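Long-range contacts in pyruvate formate-lyase 2 (Archaeoglobus fulgidus, PDB 2F3O), which is of unknown specific function but probably acts as a lyase of the glycyl radical enzyme family, related to pyruvate formate-lyase and glycerol dehydratase: residues Lys122-Phe127 with Tyr503-Val508; Pro130-Ile135 with Asn499-Ala504; Ala334-Gly339 with His370-Lys375; Ala397-Asp402 with Tyr421-Cys426. One frame throughout, in Å; residues are numbered along the deposited sequence.

Contact 1 of 4, residues Lys122-Phe127 with Tyr503-Val508; sequences KTIEAF and YANAEV
Thr123 meets Val508 through its backbone: Thr123 C lies 4.1 Å from Val508 CG2. Its side chain turns to its own helix. As the N-cap of helix 124-128, Thr123 OG1 accepts from Ala126 N at 3.1 Å. Ile124 then spreads over one side of helix 477-508. Its CG1 packs on Val508 CG2 at 3.6 Å. On the other branch, Ile124 CG2 rests on Ala504 CB at 3.9 Å. The CD1 methyl of Ile124 continues to the amide of Asn505. That amide is turned to other partners, with ND2 bonded to the carbonyls of Leu501 and Glu149. Phe127 makes the largest share of the contact. Its CG is anti to the backbone N (chi1 -168°), and the ring enters as a knob among Tyr503, Ala504, Glu507 and Val508. Phe127 CD2 lies 3.7 Å from Ala504 CB, while Phe127 CD1 lies 3.6 Å from Val508 CG1. Phe127 CE1 touches the aliphatic Glu507 CB at 3.6 Å. The far edge of the ring, CE2 and CZ, points at the face of Tyr503 in a T-shaped stack, with centroids 5.2 Å apart and planes at 84°. An alanine in place of Phe127 would probably open a gap in this hole and leave the Tyr503 face without its edge-on partner. No hydrogen bond joins the two segments. The polar ends look elsewhere: Glu507 to Arg530, and Tyr503 OH to Ser194 of the second subunit. Cohesion here therefore rests on apolar and aromatic packing.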
loop_
_atom_site.group_PDB
_atom_site.type_symbol
_atom_site.label_atom_id
_atom_site.label_comp_id
_atom_site.label_asym_id
_atom_site.label_seq_id
_atom_site.Cartn_x
_atom_site.Cartn_y
_atom_site.Cartn_z
ATOM N N LYS A 122 27.617 21.862 -6.679
ATOM C CA LYS A 122 26.481 21.874 -5.764
ATOM C C LYS A 122 25.184 21.933 -6.569
ATOM O O LYS A 122 24.118 22.232 -6.023
ATOM C CB LYS A 122 26.545 23.082 -4.846
ATOM C CG LYS A 122 27.407 22.897 -3.638
ATOM C CD LYS A 122 27.281 24.072 -2.671
ATOM C CE LYS A 122 28.414 24.027 -1.663
ATOM N NZ LYS A 122 29.784 23.924 -2.289
ATOM N N THR A 123 25.293 21.643 -7.865
ATOM C CA THR A 123 24.181 21.808 -8.785
ATOM C C THR A 123 23.390 20.523 -8.954
ATOM O O THR A 123 23.838 19.460 -8.534
ATOM C CB THR A 123 24.643 22.212 -10.213
ATOM O OG1 THR A 123 25.338 21.118 -10.833
ATOM C CG2 THR A 123 25.511 23.448 -10.204
ATOM N N ILE A 124 22.233 20.643 -9.610
ATOM C CA ILE A 124 21.411 19.506 -9.992
ATOM C C ILE A 124 22.220 18.553 -10.853
ATOM O O ILE A 124 22.223 17.355 -10.604
ATOM C CB ILE A 124 20.127 19.963 -10.727
ATOM C CG1 ILE A 124 19.308 20.862 -9.811
ATOM C CG2 ILE A 124 19.287 18.783 -11.192
ATOM C CD1 ILE A 124 18.042 21.359 -10.391
ATOM N N GLU A 125 22.954 19.096 -11.822
ATOM C CA GLU A 125 23.780 18.288 -12.723
ATOM C C GLU A 125 24.891 17.487 -12.010
ATOM O O GLU A 125 25.190 16.349 -12.394
ATOM C CB GLU A 125 24.328 19.168 -13.846
ATOM C CG GLU A 125 25.741 18.859 -14.315
ATOM C CD GLU A 125 25.935 19.235 -15.775
ATOM O OE1 GLU A 125 24.973 19.803 -16.347
ATOM O OE2 GLU A 125 27.012 18.933 -16.355
ATOM N N ALA A 126 25.454 18.063 -10.949
ATOM C CA ALA A 126 26.440 17.373 -10.125
ATOM C C ALA A 126 25.895 16.106 -9.441
ATOM O O ALA A 126 26.615 15.118 -9.315
ATOM C CB ALA A 126 27.014 18.315 -9.104
ATOM N N PHE A 127 24.635 16.142 -9.005
ATOM C CA PHE A 127 23.934 14.961 -8.483
ATOM C C PHE A 127 23.727 13.928 -9.556
ATOM O O PHE A 127 24.007 12.767 -9.354
ATOM C CB PHE A 127 22.568 15.340 -7.886
ATOM C CG PHE A 127 21.919 14.236 -7.074
ATOM C CD1 PHE A 127 21.993 14.250 -5.696
ATOM C CD2 PHE A 127 21.232 13.191 -7.691
ATOM C CE1 PHE A 127 21.392 13.261 -4.955
ATOM C CE2 PHE A 127 20.642 12.190 -6.959
ATOM C CZ PHE A 127 20.718 12.225 -5.587
ATOM N N TYR A 503 14.812 12.740 -9.921
ATOM C CA TYR A 503 15.299 12.327 -8.639
ATOM C C TYR A 503 16.300 13.379 -8.139
ATOM O O TYR A 503 16.280 13.760 -6.961
ATOM C CB TYR A 503 15.921 10.963 -8.824
ATOM C CG TYR A 503 16.674 10.394 -7.656
ATOM C CD1 TYR A 503 16.138 10.387 -6.367
ATOM C CD2 TYR A 503 17.909 9.789 -7.857
ATOM C CE1 TYR A 503 16.838 9.831 -5.316
ATOM C CE2 TYR A 503 18.611 9.233 -6.821
ATOM C CZ TYR A 503 18.084 9.248 -5.552
ATOM O OH TYR A 503 18.826 8.672 -4.533
ATOM N N ALA A 504 17.129 13.885 -9.047
ATOM C CA ALA A 504 18.144 14.886 -8.714
ATOM C C ALA A 504 17.535 16.186 -8.227
ATOM O O ALA A 504 18.046 16.783 -7.268
ATOM C CB ALA A 504 19.057 15.145 -9.894
ATOM N N ASN A 505 16.454 16.618 -8.880
ATOM C CA ASN A 505 15.725 17.793 -8.452
ATOM C C ASN A 505 15.150 17.577 -7.064
ATOM O O ASN A 505 15.368 18.380 -6.172
ATOM C CB ASN A 505 14.612 18.123 -9.426
ATOM C CG ASN A 505 15.060 19.074 -10.533
ATOM O OD1 ASN A 505 14.836 20.294 -10.440
ATOM N ND2 ASN A 505 15.679 18.524 -11.597
ATOM N N ALA A 506 14.477 16.448 -6.861
ATOM C CA ALA A 506 13.899 16.097 -5.557
ATOM C C ALA A 506 14.916 16.136 -4.438
ATOM O O ALA A 506 14.576 16.444 -3.300
ATOM C CB ALA A 506 13.250 14.730 -5.610
ATOM N N GLU A 507 16.165 15.852 -4.767
ATOM C CA GLU A 507 17.182 15.778 -3.751
ATOM C C GLU A 507 17.906 17.069 -3.479
ATOM O O GLU A 507 18.223 17.341 -2.327
ATOM C CB GLU A 507 18.188 14.696 -4.085
ATOM C CG GLU A 507 17.631 13.310 -3.933
ATOM C CD GLU A 507 17.239 12.999 -2.505
ATOM O OE1 GLU A 507 18.119 13.040 -1.618
ATOM O OE2 GLU A 507 16.049 12.690 -2.273
ATOM N N VAL A 508 18.192 17.864 -4.511
ATOM C CA VAL A 508 19.018 19.070 -4.297
ATOM C C VAL A 508 18.299 20.393 -4.527
ATOM O O VAL A 508 18.832 21.460 -4.230
ATOM C CB VAL A 508 20.346 19.054 -5.111
ATOM C CG1 VAL A 508 20.857 17.636 -5.308
ATOM C CG2 VAL A 508 20.178 19.746 -6.449
#

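Contact 2 of 4, residues Pro130-Ile135 with Asn499-Ala504; sequences PLMPDI and NVLSYA
Leu131 lays its CB against Val500 CG1, 3.8 Å away. One of its branch methyls, Leu131 CD1, goes on to the edge of the Tyr503 ring and comes within 4.2 Å of Tyr503 CE2, near the ring plane. The two side chains cross there at about a right angle. Val500 CG1 is the centre of the contact. It is anti to its backbone N (chi1 172°), and besides Leu131 it meets the thioether of Met132, with Met132 SD 3.7 Å from Val500 CG1. Met132 and Val500 run past each other in opposite directions. The Met132 chain bends at its third torsion (chi3 -91°), which places CE near Leu501, 4.0 Å from Leu501 CD2. The contact is wholly apolar, and all five side chains in it are buried. Met132 is also the N-cap residue of helix 133-140, so the contact lies where that helix begins. Ile41 of the second subunit packs on Leu131, which places the contact beside the subunit interface. Helix 477-508 supplies the other side. Ala128 of helix 124-128 covers Val500 and Leu501, and Leu147 of strand 145-147 touches both Met132 and Leu501.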
loop_
_atom_site.group_PDB
_atom_site.type_symbol
_atom_site.label_atom_id
_atom_site.label_comp_id
_atom_site.label_asym_id
_atom_site.label_seq_id
_atom_site.Cartn_x
_atom_site.Cartn_y
_atom_site.Cartn_z
ATOM N N PRO A 130 27.112 11.253 -11.822
ATOM C CA PRO A 130 27.702 9.922 -11.671
ATOM C C PRO A 130 26.712 8.812 -12.008
ATOM O O PRO A 130 27.122 7.681 -12.227
ATOM C CB PRO A 130 28.076 9.882 -10.190
ATOM C CG PRO A 130 27.185 10.820 -9.567
ATOM C CD PRO A 130 26.992 11.921 -10.508
ATOM N N LEU A 131 25.432 9.176 -12.112
ATOM C CA LEU A 131 24.343 8.242 -12.282
ATOM C C LEU A 131 23.927 8.098 -13.721
ATOM O O LEU A 131 23.177 7.181 -14.050
ATOM C CB LEU A 131 23.133 8.733 -11.506
ATOM C CG LEU A 131 23.085 8.572 -10.003
ATOM C CD1 LEU A 131 21.803 9.191 -9.493
ATOM C CD2 LEU A 131 23.117 7.108 -9.721
ATOM N N MET A 132 24.364 9.028 -14.567
ATOM C CA MET A 132 24.105 8.945 -16.017
ATOM C C MET A 132 25.260 9.490 -16.871
ATOM O O MET A 132 25.029 10.319 -17.750
ATOM C CB MET A 132 22.792 9.671 -16.389
ATOM C CG MET A 132 22.742 11.155 -15.968
ATOM S SD MET A 132 21.145 11.979 -16.093
ATOM C CE MET A 132 21.155 12.661 -17.723
ATOM N N PRO A 133 26.500 8.992 -16.665
ATOM C CA PRO A 133 27.571 9.698 -17.334
ATOM C C PRO A 133 27.512 9.515 -18.857
ATOM O O PRO A 133 27.817 10.441 -19.616
ATOM C CB PRO A 133 28.833 9.081 -16.724
ATOM C CG PRO A 133 28.444 7.765 -16.263
ATOM C CD PRO A 133 26.998 7.816 -15.926
ATOM N N ASP A 134 27.038 8.363 -19.297
ATOM C CA ASP A 134 26.884 8.111 -20.702
ATOM C C ASP A 134 25.821 8.988 -21.359
ATOM O O ASP A 134 25.923 9.270 -22.537
ATOM C CB ASP A 134 26.559 6.646 -20.922
ATOM C CG ASP A 134 25.211 6.251 -20.342
ATOM O OD1 ASP A 134 24.771 6.808 -19.305
ATOM O OD2 ASP A 134 24.584 5.358 -20.940
ATOM N N ILE A 135 24.812 9.426 -20.609
ATOM C CA ILE A 135 23.769 10.278 -21.185
ATOM C C ILE A 135 24.251 11.729 -21.299
ATOM O O ILE A 135 24.090 12.352 -22.357
ATOM C CB ILE A 135 22.439 10.154 -20.417
ATOM C CG1 ILE A 135 21.973 8.711 -20.485
ATOM C CG2 ILE A 135 21.349 11.029 -21.030
ATOM C CD1 ILE A 135 20.537 8.542 -20.180
ATOM N N ASN A 499 14.478 10.866 -15.674
ATOM C CA ASN A 499 14.159 10.273 -14.394
ATOM C C ASN A 499 15.274 10.450 -13.393
ATOM O O ASN A 499 15.026 10.773 -12.227
ATOM C CB ASN A 499 13.788 8.816 -14.560
ATOM C CG ASN A 499 12.362 8.647 -15.035
ATOM O OD1 ASN A 499 11.555 9.562 -14.889
ATOM N ND2 ASN A 499 12.038 7.494 -15.604
ATOM N N VAL A 500 16.506 10.296 -13.854
ATOM C CA VAL A 500 17.638 10.556 -12.986
ATOM C C VAL A 500 17.610 12.016 -12.563
ATOM O O VAL A 500 17.717 12.322 -11.389
ATOM C CB VAL A 500 18.986 10.193 -13.644
ATOM C CG1 VAL A 500 20.149 10.654 -12.787
ATOM C CG2 VAL A 500 19.081 8.700 -13.859
ATOM N N LEU A 501 17.371 12.905 -13.516
ATOM C CA LEU A 501 17.275 14.330 -13.229
ATOM C C LEU A 501 16.125 14.681 -12.284
ATOM O O LEU A 501 16.245 15.635 -11.512
ATOM C CB LEU A 501 17.124 15.110 -14.535
ATOM C CG LEU A 501 18.344 15.769 -15.187
ATOM C CD1 LEU A 501 19.581 15.440 -14.444
ATOM C CD2 LEU A 501 18.489 15.401 -16.668
ATOM N N SER A 502 15.020 13.927 -12.345
ATOM C CA SER A 502 13.846 14.228 -11.521
ATOM C C SER A 502 14.078 13.825 -10.077
ATOM O O SER A 502 13.620 14.473 -9.137
ATOM C CB SER A 502 12.589 13.561 -12.062
ATOM O OG SER A 502 11.704 14.551 -12.569
ATOM N N TYR A 503 14.812 12.740 -9.921
ATOM C CA TYR A 503 15.299 12.327 -8.639
ATOM C C TYR A 503 16.300 13.379 -8.139
ATOM O O TYR A 503 16.280 13.760 -6.961
ATOM C CB TYR A 503 15.921 10.963 -8.824
ATOM C CG TYR A 503 16.674 10.394 -7.656
ATOM C CD1 TYR A 503 16.138 10.387 -6.367
ATOM C CD2 TYR A 503 17.909 9.789 -7.857
ATOM C CE1 TYR A 503 16.838 9.831 -5.316
ATOM C CE2 TYR A 503 18.611 9.233 -6.821
ATOM C CZ TYR A 503 18.084 9.248 -5.552
ATOM O OH TYR A 503 18.826 8.672 -4.533
ATOM N N ALA A 504 17.129 13.885 -9.047
ATOM C CA ALA A 504 18.144 14.886 -8.714
ATOM C C ALA A 504 17.535 16.186 -8.227
ATOM O O ALA A 504 18.046 16.783 -7.268
ATOM C CB ALA A 504 19.057 15.145 -9.894
#

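Contact 3 of 4, residues Ala334-Gly339 with His370-Lys375; sequences AVTIGG and HVRINK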
loop_
_atom_site.group_PDB
_atom_site.type_symbol
_atom_site.label_atom_id
_atom_site.label_comp_id
_atom_site.label_asym_id
_atom_site.label_seq_id
_atom_site.Cartn_x
_atom_site.Cartn_y
_atom_site.Cartn_z
ATOM N N ALA A 334 2.462 31.902 -19.071
ATOM C CA ALA A 334 1.290 31.800 -19.900
ATOM C C ALA A 334 0.010 32.182 -19.183
ATOM O O ALA A 334 -0.065 32.175 -17.966
ATOM C CB ALA A 334 1.173 30.417 -20.453
ATOM N N VAL A 335 -1.012 32.494 -19.954
ATOM C CA VAL A 335 -2.283 32.833 -19.378
ATOM C C VAL A 335 -3.321 32.088 -20.222
ATOM O O VAL A 335 -3.156 32.001 -21.438
ATOM C CB VAL A 335 -2.416 34.390 -19.345
ATOM C CG1 VAL A 335 -3.251 34.958 -20.485
ATOM C CG2 VAL A 335 -2.899 34.868 -17.986
ATOM N N THR A 336 -4.328 31.472 -19.593
ATOM C CA THR A 336 -5.358 30.722 -20.335
ATOM C C THR A 336 -6.743 31.365 -20.226
ATOM O O THR A 336 -7.296 31.486 -19.131
ATOM C CB THR A 336 -5.473 29.256 -19.860
ATOM O OG1 THR A 336 -4.174 28.664 -19.794
ATOM C CG2 THR A 336 -6.367 28.431 -20.780
ATOM N N ILE A 337 -7.295 31.783 -21.363
ATOM C CA ILE A 337 -8.645 32.333 -21.405
ATOM C C ILE A 337 -9.596 31.495 -22.265
ATOM O O ILE A 337 -9.172 30.773 -23.165
ATOM C CB ILE A 337 -8.664 33.827 -21.880
ATOM C CG1 ILE A 337 -8.247 33.966 -23.352
ATOM C CG2 ILE A 337 -7.776 34.686 -21.008
ATOM C CD1 ILE A 337 -8.159 35.402 -23.810
ATOM N N GLY A 338 -10.890 31.603 -21.991
ATOM C CA GLY A 338 -11.902 30.907 -22.786
ATOM C C GLY A 338 -12.060 29.448 -22.431
ATOM O O GLY A 338 -11.491 28.971 -21.453
ATOM N N GLY A 339 -12.840 28.724 -23.211
ATOM C CA GLY A 339 -12.996 27.293 -22.983
ATOM C C GLY A 339 -14.327 26.969 -22.357
ATOM O O GLY A 339 -15.195 27.831 -22.258
ATOM N N HIS A 370 -3.125 32.255 -24.271
ATOM C CA HIS A 370 -3.631 31.029 -24.829
ATOM C C HIS A 370 -5.127 31.007 -24.768
ATOM O O HIS A 370 -5.715 31.130 -23.699
ATOM C CB HIS A 370 -3.093 29.866 -24.038
ATOM C CG HIS A 370 -1.617 29.690 -24.162
ATOM N ND1 HIS A 370 -0.875 28.978 -23.250
ATOM C CD2 HIS A 370 -0.743 30.128 -25.096
ATOM C CE1 HIS A 370 0.390 28.972 -23.619
ATOM N NE2 HIS A 370 0.499 29.669 -24.734
ATOM N N VAL A 371 -5.753 30.868 -25.926
ATOM C CA VAL A 371 -7.202 30.964 -26.003
ATOM C C VAL A 371 -7.790 29.604 -26.325
ATOM O O VAL A 371 -7.535 29.044 -27.387
ATOM C CB VAL A 371 -7.664 31.988 -27.063
ATOM C CG1 VAL A 371 -9.116 32.330 -26.858
ATOM C CG2 VAL A 371 -6.834 33.249 -27.002
ATOM N N ARG A 372 -8.561 29.074 -25.384
ATOM C CA ARG A 372 -9.325 27.861 -25.605
ATOM C C ARG A 372 -10.623 28.182 -26.359
ATOM O O ARG A 372 -11.419 29.043 -25.947
ATOM C CB ARG A 372 -9.656 27.188 -24.271
ATOM C CG ARG A 372 -8.526 26.418 -23.607
ATOM C CD ARG A 372 -8.998 25.785 -22.282
ATOM N NE ARG A 372 -10.255 25.057 -22.434
ATOM C CZ ARG A 372 -10.839 24.337 -21.480
ATOM N NH1 ARG A 372 -10.256 24.216 -20.299
ATOM N NH2 ARG A 372 -11.991 23.715 -21.714
ATOM N N ILE A 373 -10.823 27.505 -27.482
ATOM C CA ILE A 373 -12.091 27.584 -28.181
ATOM C C ILE A 373 -12.599 26.194 -28.485
ATOM O O ILE A 373 -11.827 25.220 -28.513
ATOM C CB ILE A 373 -11.985 28.351 -29.496
ATOM C CG1 ILE A 373 -10.799 27.874 -30.300
ATOM C CG2 ILE A 373 -11.826 29.840 -29.255
ATOM C CD1 ILE A 373 -10.550 28.763 -31.468
ATOM N N ASN A 374 -13.903 26.107 -28.714
ATOM C CA ASN A 374 -14.559 24.836 -28.993
ATOM C C ASN A 374 -15.773 25.067 -29.863
ATOM O O ASN A 374 -16.039 26.194 -30.278
ATOM C CB ASN A 374 -14.969 24.129 -27.695
ATOM C CG ASN A 374 -15.717 25.040 -26.730
ATOM O OD1 ASN A 374 -16.842 25.444 -26.984
ATOM N ND2 ASN A 374 -15.098 25.344 -25.612
ATOM N N LYS A 375 -16.542 24.014 -30.098
ATOM C CA LYS A 375 -17.702 24.128 -30.967
ATOM C C LYS A 375 -18.870 24.939 -30.382
ATOM O O LYS A 375 -19.847 25.208 -31.077
ATOM C CB LYS A 375 -18.153 22.746 -31.456
ATOM C CG LYS A 375 -17.189 22.168 -32.475
ATOM C CD LYS A 375 -17.815 21.071 -33.325
ATOM C CE LYS A 375 -16.791 20.511 -34.317
ATOM N NZ LYS A 375 -17.116 19.126 -34.795
#
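His370 uses both its backbone N and O to bond strand 334-338. His370 N donates to Val335 O at 2.8 Å. His370 O accepts from Ile337 N at 2.9 Å. Arg372 N then donates to Ile337 O, also at 2.9 Å. This is a parallel pairing, and the two strands belong to one beta-alpha-beta unit whose helix is 350-362. The Arg372 side chain passes Thr336, with Arg372 CD 4.0 Å from Thr336 CG2. A bend at chi3 (49°) sets NE beside Gly339 CA, 3.6 Å away, and Gly338 O lies over one face of the guanidinium. Its nitrogens bind outside the two strands: NE pairs with Asp401, NH1 with Tyr421 O and NH2 with Leu419 O. A methionine in place of Arg372 would probably leave Asp401 without its ion-pair mate and both carbonyls without this donor. Ala334 CB lies 3.6 Å from CE1 of the His370 ring, whose ND1 bonds to Thr423 outside the two strands. On the opposite face of the sheet, Ile337 CG1 packs on Val371 CG1 at 4.0 Å. The backbone bonds thus join the strands, while the buried arginine of strand 368-373 ties it to helix 401-410 and to the backbone at Tyr421 and Leu419.

Contact 4 of 4, residues Ala397-Asp402 with Tyr421-Cys426; sequences ALFFDD and YTTDGC
Tyr421 reaches across to Asp401 through its hydroxyl. It begins strand 421-424, which forms a small hairpin with strand 428-431. This hairpin lies against the sheet that holds strand 396-400, consistent with the beta/alpha barrel of glycyl radical enzymes and the cysteine loop inside it. The Tyr421 OH donates to Asp401 OD1 at 2.7 Å, nearly in line with the C-O bond of the carboxylate. The carboxylate and ring planes stand 77° apart. OD1 is also in a salt bridge with Arg372, and OD2 takes Asn374 ND2, so both oxygens of this buried carboxylate have partners. Tyr421 OH also passes Phe399 CB at 3.9 Å.

Thr423 comes next on this side of the strand. Its CG2 is anti to the carbonyl carbon and sits over the centre of the Phe399 ring, a CH-pi contact with CG2 3.9 Å from the ring centroid and 10° off its normal. The two side chains meet tip to tip. Thr423 OG1 bonds to His370 and Thr336.

Past Gly425, the chain turns to Cys426, whose side chain is about 4 Å from a bound glycerol. It is probably the cysteine of the family's active-site loop. Its carbonyl faces Phe399: Cys426 O lies near the ring plane, at the edge, 3.7 Å from Phe399 CZ.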
loop_
_atom_site.group_PDB
_atom_site.type_symbol
_atom_site.label_atom_id
_atom_site.label_comp_id
_atom_site.label_asym_id
_atom_site.label_seq_id
_atom_site.Cartn_x
_atom_site.Cartn_y
_atom_site.Cartn_z
ATOM N N ALA A 397 -2.521 32.259 -29.191
ATOM C CA ALA A 397 -2.483 30.873 -29.636
ATOM C C ALA A 397 -3.850 30.286 -29.412
ATOM O O ALA A 397 -4.510 30.600 -28.419
ATOM C CB ALA A 397 -1.465 30.093 -28.892
ATOM N N LEU A 398 -4.278 29.437 -30.335
ATOM C CA LEU A 398 -5.614 28.870 -30.273
ATOM C C LEU A 398 -5.566 27.396 -29.921
ATOM O O LEU A 398 -4.833 26.630 -30.533
ATOM C CB LEU A 398 -6.337 29.095 -31.603
ATOM C CG LEU A 398 -6.613 30.575 -31.887
ATOM C CD1 LEU A 398 -7.183 30.742 -33.262
ATOM C CD2 LEU A 398 -7.563 31.151 -30.843
ATOM N N PHE A 399 -6.346 27.008 -28.923
ATOM C CA PHE A 399 -6.351 25.634 -28.436
ATOM C C PHE A 399 -7.747 25.046 -28.587
ATOM O O PHE A 399 -8.734 25.616 -28.112
ATOM C CB PHE A 399 -5.926 25.600 -26.971
ATOM C CG PHE A 399 -4.465 25.893 -26.750
ATOM C CD1 PHE A 399 -3.992 27.190 -26.739
ATOM C CD2 PHE A 399 -3.570 24.865 -26.536
ATOM C CE1 PHE A 399 -2.656 27.438 -26.547
ATOM C CE2 PHE A 399 -2.237 25.118 -26.329
ATOM C CZ PHE A 399 -1.779 26.403 -26.331
ATOM N N PHE A 400 -7.836 23.901 -29.251
ATOM C CA PHE A 400 -9.137 23.326 -29.584
ATOM C C PHE A 400 -9.535 22.258 -28.580
ATOM O O PHE A 400 -8.874 21.226 -28.487
ATOM C CB PHE A 400 -9.127 22.826 -31.033
ATOM C CG PHE A 400 -8.868 23.932 -32.035
ATOM C CD1 PHE A 400 -7.591 24.172 -32.523
ATOM C CD2 PHE A 400 -9.896 24.780 -32.439
ATOM C CE1 PHE A 400 -7.347 25.214 -33.407
ATOM C CE2 PHE A 400 -9.649 25.825 -33.334
ATOM C CZ PHE A 400 -8.375 26.039 -33.814
ATOM N N ASP A 401 -10.597 22.536 -27.824
ATOM C CA ASP A 401 -10.993 21.724 -26.667
ATOM C C ASP A 401 -11.214 20.241 -26.943
ATOM O O ASP A 401 -10.757 19.390 -26.197
ATOM C CB ASP A 401 -12.257 22.286 -26.026
ATOM C CG ASP A 401 -11.977 23.435 -25.113
ATOM O OD1 ASP A 401 -10.789 23.714 -24.870
ATOM O OD2 ASP A 401 -12.941 24.049 -24.624
ATOM N N ASP A 402 -11.935 19.957 -28.014
ATOM C CA ASP A 402 -12.169 18.605 -28.480
ATOM C C ASP A 402 -10.909 17.719 -28.515
ATOM O O ASP A 402 -10.902 16.664 -27.903
ATOM C CB ASP A 402 -12.788 18.673 -29.868
ATOM C CG ASP A 402 -13.469 17.393 -30.258
ATOM O OD1 ASP A 402 -14.698 17.334 -30.019
ATOM O OD2 ASP A 402 -12.786 16.461 -30.782
ATOM N N TYR A 421 -9.115 21.974 -18.280
ATOM C CA TYR A 421 -7.681 21.961 -18.418
ATOM C C TYR A 421 -7.151 23.365 -18.544
ATOM O O TYR A 421 -7.896 24.298 -18.820
ATOM C CB TYR A 421 -7.211 21.106 -19.584
ATOM C CG TYR A 421 -7.419 21.698 -20.964
ATOM C CD1 TYR A 421 -6.398 22.379 -21.635
ATOM C CD2 TYR A 421 -8.637 21.555 -21.617
ATOM C CE1 TYR A 421 -6.602 22.901 -22.904
ATOM C CE2 TYR A 421 -8.850 22.072 -22.885
ATOM C CZ TYR A 421 -7.839 22.740 -23.516
ATOM O OH TYR A 421 -8.089 23.224 -24.773
ATOM N N THR A 422 -5.849 23.493 -18.336
ATOM C CA THR A 422 -5.149 24.730 -18.530
ATOM C C THR A 422 -3.991 24.506 -19.484
ATOM O O THR A 422 -3.653 23.383 -19.844
ATOM C CB THR A 422 -4.577 25.247 -17.218
ATOM O OG1 THR A 422 -3.985 26.542 -17.427
ATOM C CG2 THR A 422 -3.536 24.264 -16.684
ATOM N N THR A 423 -3.389 25.601 -19.906
ATOM C CA THR A 423 -2.213 25.516 -20.705
ATOM C C THR A 423 -1.055 26.151 -19.918
ATOM O O THR A 423 -1.278 26.879 -18.957
ATOM C CB THR A 423 -2.445 26.229 -22.049
ATOM O OG1 THR A 423 -2.608 27.619 -21.804
ATOM C CG2 THR A 423 -3.729 25.738 -22.738
ATOM N N ASP A 424 0.172 25.841 -20.304
ATOM C CA ASP A 424 1.350 26.539 -19.787
ATOM C C ASP A 424 2.467 26.503 -20.846
ATOM O O ASP A 424 2.479 25.624 -21.734
ATOM C CB ASP A 424 1.853 25.919 -18.477
ATOM C CG ASP A 424 2.267 24.451 -18.638
ATOM O OD1 ASP A 424 1.372 23.578 -18.595
ATOM O OD2 ASP A 424 3.483 24.174 -18.785
ATOM N N GLY A 425 3.397 27.448 -20.740
ATOM C CA GLY A 425 4.506 27.527 -21.680
ATOM C C GLY A 425 4.123 27.961 -23.082
ATOM O O GLY A 425 3.473 28.982 -23.254
ATOM N N CYS A 426 4.529 27.190 -24.083
ATOM C CA CYS A 426 4.070 27.405 -25.437
ATOM C C CYS A 426 2.698 26.807 -25.712
ATOM O O CYS A 426 1.709 27.529 -25.926
ATOM C CB CYS A 426 5.012 26.740 -26.404
ATOM S SG CYS A 426 6.677 27.167 -26.142
#

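In the fold
All four contacts are buried, but they fall into two groups. Contacts 1 and 2 share helix 477-508 and lie about 9 Å apart, centre to centre. Both border the second subunit, have no hydrogen bond across them and rest mainly on apolar and aromatic side chains. Contacts 3 and 4 sit nearer the centre of the chain, with centres about 6 Å apart and no other subunit touching them. They use neighbouring strands of one sheet, 368-373 and 396-400. Here polar groups do much of the work. Contact 3 is a backbone ladder, contact 4 a side-chain contact, and a probable hydrogen bond between His370 and Thr423 joins the two. Along the chain, both are nested inside the long loops that contacts 1 and 2 close.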